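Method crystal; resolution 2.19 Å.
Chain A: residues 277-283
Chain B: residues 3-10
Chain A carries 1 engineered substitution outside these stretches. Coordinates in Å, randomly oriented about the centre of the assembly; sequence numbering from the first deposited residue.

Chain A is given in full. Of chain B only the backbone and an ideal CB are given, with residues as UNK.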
# COMPACT_ATOMS: atom_id res chain seq x y z
N GLN A 277 1.39 19.84 6.16
CA GLN A 277 2.63 19.88 5.35
C GLN A 277 3.57 18.74 5.74
O GLN A 277 3.76 18.45 6.93
CB GLN A 277 3.34 21.24 5.50
CG GLN A 277 2.42 22.42 5.22
CD GLN A 277 3.09 23.78 5.23
OE1 GLN A 277 2.56 24.72 5.85
NE2 GLN A 277 4.23 23.90 4.60
N PHE A 278 4.18 18.14 4.73
CA PHE A 278 5.08 16.99 4.85
C PHE A 278 6.37 17.30 4.12
O PHE A 278 6.32 17.75 2.95
CB PHE A 278 4.45 15.72 4.22
CG PHE A 278 3.06 15.42 4.70
CD1 PHE A 278 2.86 14.65 5.86
CD2 PHE A 278 1.96 15.88 4.02
CE1 PHE A 278 1.58 14.35 6.33
CE2 PHE A 278 0.67 15.59 4.48
CZ PHE A 278 0.48 14.83 5.64
N LYS A 279 7.52 17.10 4.78
CA LYS A 279 8.83 17.40 4.17
C LYS A 279 9.51 16.17 3.56
O LYS A 279 10.47 16.33 2.81
CB LYS A 279 9.79 18.08 5.17
CG LYS A 279 10.20 17.21 6.36
CD LYS A 279 11.39 17.80 7.11
CE LYS A 279 11.95 16.79 8.10
NZ LYS A 279 12.97 17.45 8.96
N ASP A 280 9.03 14.98 3.89
CA ASP A 280 9.64 13.70 3.44
C ASP A 280 8.73 12.53 3.86
O ASP A 280 7.60 12.79 4.23
CB ASP A 280 11.07 13.53 4.00
CG ASP A 280 11.12 13.50 5.54
OD1 ASP A 280 10.08 13.38 6.23
OD2 ASP A 280 12.22 13.60 6.08
N THR A 281 9.20 11.26 3.81
CA THR A 281 8.33 10.10 4.12
C THR A 281 8.25 9.71 5.62
O THR A 281 7.52 8.80 5.96
CB THR A 281 8.66 8.88 3.23
OG1 THR A 281 10.07 8.67 3.16
CG2 THR A 281 8.12 9.09 1.83
N SER A 282 8.95 10.44 6.50
CA SER A 282 8.73 10.27 7.94
C SER A 282 7.33 10.75 8.34
O SER A 282 6.68 11.52 7.63
CB SER A 282 9.81 11.01 8.73
OG SER A 282 9.57 12.42 8.70
N LYS A 283 6.88 10.29 9.51
CA LYS A 283 5.56 10.62 10.04
C LYS A 283 5.61 11.91 10.88
O LYS A 283 5.29 11.90 12.07
CB LYS A 283 5.09 9.47 10.94
CG LYS A 283 5.05 8.10 10.28
CD LYS A 283 3.89 7.99 9.33
CE LYS A 283 3.19 6.63 9.45
NZ LYS A 283 1.91 6.66 8.70
N UNK B 3 -1.36 8.37 5.18
CA UNK B 3 -2.34 8.53 4.05
C UNK B 3 -1.75 9.36 2.89
O UNK B 3 -1.16 8.75 2.00
CB UNK B 3 -3.62 9.20 4.55
N UNK B 4 -1.84 10.71 2.89
CA UNK B 4 -1.24 11.54 1.81
C UNK B 4 0.22 11.12 1.56
O UNK B 4 0.62 10.81 0.42
CB UNK B 4 -1.30 13.02 2.17
N UNK B 5 0.98 11.08 2.64
CA UNK B 5 2.41 10.81 2.57
C UNK B 5 2.73 9.35 2.21
O UNK B 5 3.76 9.09 1.58
CB UNK B 5 3.06 11.16 3.91
N UNK B 6 1.86 8.40 2.60
CA UNK B 6 2.02 6.99 2.19
C UNK B 6 1.81 6.71 0.68
O UNK B 6 2.31 5.70 0.18
CB UNK B 6 1.03 6.13 2.99
N UNK B 7 1.11 7.60 -0.05
CA UNK B 7 0.91 7.42 -1.53
C UNK B 7 2.21 7.49 -2.36
O UNK B 7 2.18 7.19 -3.56
CB UNK B 7 -0.05 8.49 -2.05
N UNK B 8 3.33 7.88 -1.74
CA UNK B 8 4.63 7.93 -2.40
C UNK B 8 5.74 7.09 -1.72
O UNK B 8 6.93 7.27 -1.99
CB UNK B 8 5.08 9.39 -2.48
N UNK B 9 5.36 6.13 -0.87
CA UNK B 9 6.30 5.12 -0.38
C UNK B 9 6.72 4.23 -1.55
O UNK B 9 6.00 4.15 -2.55
CB UNK B 9 5.68 4.29 0.74
N UNK B 10 7.90 3.57 -1.43
CA UNK B 10 8.16 2.45 -2.33
C UNK B 10 7.35 1.25 -1.81
O UNK B 10 7.84 0.49 -0.96
CB UNK B 10 9.65 2.13 -2.41

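Position 3 begins the stretch, and nothing of chain A 277-283 lies within 5.5 Å of its ideal CB. The contact sets little demand here, and many side chains would do. It is Asp B3, whose side chain end leads away from chain A. Its backbone O accepts a weak bond from the N of position 7.

Position 4 points its CB toward chain A. The ideal CB is 4.0 Å from Phe A278 CE2, so the neighbour is an aromatic ring. A small or medium side chain with some carbon surface would suit: Ala, Val, Thr or Ile. The residue is Thr B4, with chi1 m. Thr B4 CG2 packs 3.9 Å from Phe A278 CE2.

Position 5 also points toward chain A. The ideal CB is 4.0 Å from Phe A278 CD1, 4.8 Å from Asp A280 O and 5.2 Å from Ser A282 O. Two backbone acceptors lie ahead, so a short side chain with a donor is favoured. Asn fits well; the longer Gln or a His might also place a donor there. A carboxylate would bring only another acceptor. The residue is Asn B5, with chi1 t. Asn B5 ND2 donates a hydrogen bond to Asp A280 O at 2.7 Å. Asn B5 ND2 is also 3.1 Å from Ser A282 O. Its CB lies over one face of the Phe A278 ring.

Position 6 points sideways, with no atom of 277-283 within 5.5 Å of its ideal CB. Ala B6 is found; its O accepts from the N of position 9.

Position 7 is out of reach of 277-283. Its helical backbone angles, -64/-9, suit most residues. Thr B7 turns inward to its own chain: Thr B7 OG1 donates to Thr B4 O at 2.6 Å.

Position 8 points sideways, its ideal CB 5.3 Å from Thr A281 CG2. Asp A280 O lies 7.9 Å from the ideal CB, so only a long donor, Arg or a fully extended Lys, could reach it. The residue is Arg B8, extended beyond chi1 p. Arg B8 NE and NH2 each donate to Asn B5 OD1 at 3.1 Å, which braces that amide. Arg B8 NH2 also comes 3.2 Å from Asp A280 O, which lies at the guanidinium edge.

Position 9 points sideways, its ideal CB 5.5 Å from Thr A281 CG2. A methyl at that distance favours a branched aliphatic or Met. Leu B9 fills the gap, Leu B9 CD2 lying 4.0 Å from Thr A281 CG2.

Position 10 is out of reach; its phi of -77° allows proline, and Pro B10 is found.

Chain B 3-10: DTNATRLP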
# COMPACT_ATOMS: atom_id res chain seq x y z
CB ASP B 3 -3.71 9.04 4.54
CG ASP B 3 -4.88 8.61 3.64
OD1 ASP B 3 -4.76 8.60 2.39
OD2 ASP B 3 -5.95 8.33 4.20
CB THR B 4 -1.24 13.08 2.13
OG1 THR B 4 -2.57 13.60 2.04
CG2 THR B 4 -0.36 13.90 1.16
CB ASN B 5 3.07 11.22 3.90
CG ASN B 5 4.55 11.58 3.76
OD1 ASN B 5 5.06 11.81 2.66
ND2 ASN B 5 5.23 11.62 4.89
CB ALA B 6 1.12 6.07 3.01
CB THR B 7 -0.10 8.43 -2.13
OG1 THR B 7 0.37 9.78 -1.96
CG2 THR B 7 -1.50 8.29 -1.50
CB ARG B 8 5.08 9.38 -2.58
CG ARG B 8 5.27 10.13 -1.28
CD ARG B 8 5.77 11.52 -1.52
NE ARG B 8 6.09 12.13 -0.23
CZ ARG B 8 6.82 13.24 -0.07
NH1 ARG B 8 7.31 13.90 -1.12
NH2 ARG B 8 7.05 13.69 1.16
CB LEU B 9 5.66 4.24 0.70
CG LEU B 9 5.13 4.89 1.98
CD1 LEU B 9 4.54 3.84 2.93
CD2 LEU B 9 6.23 5.67 2.68
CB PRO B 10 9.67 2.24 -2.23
CG PRO B 10 10.05 2.82 -0.91
CD PRO B 10 8.96 3.73 -0.42
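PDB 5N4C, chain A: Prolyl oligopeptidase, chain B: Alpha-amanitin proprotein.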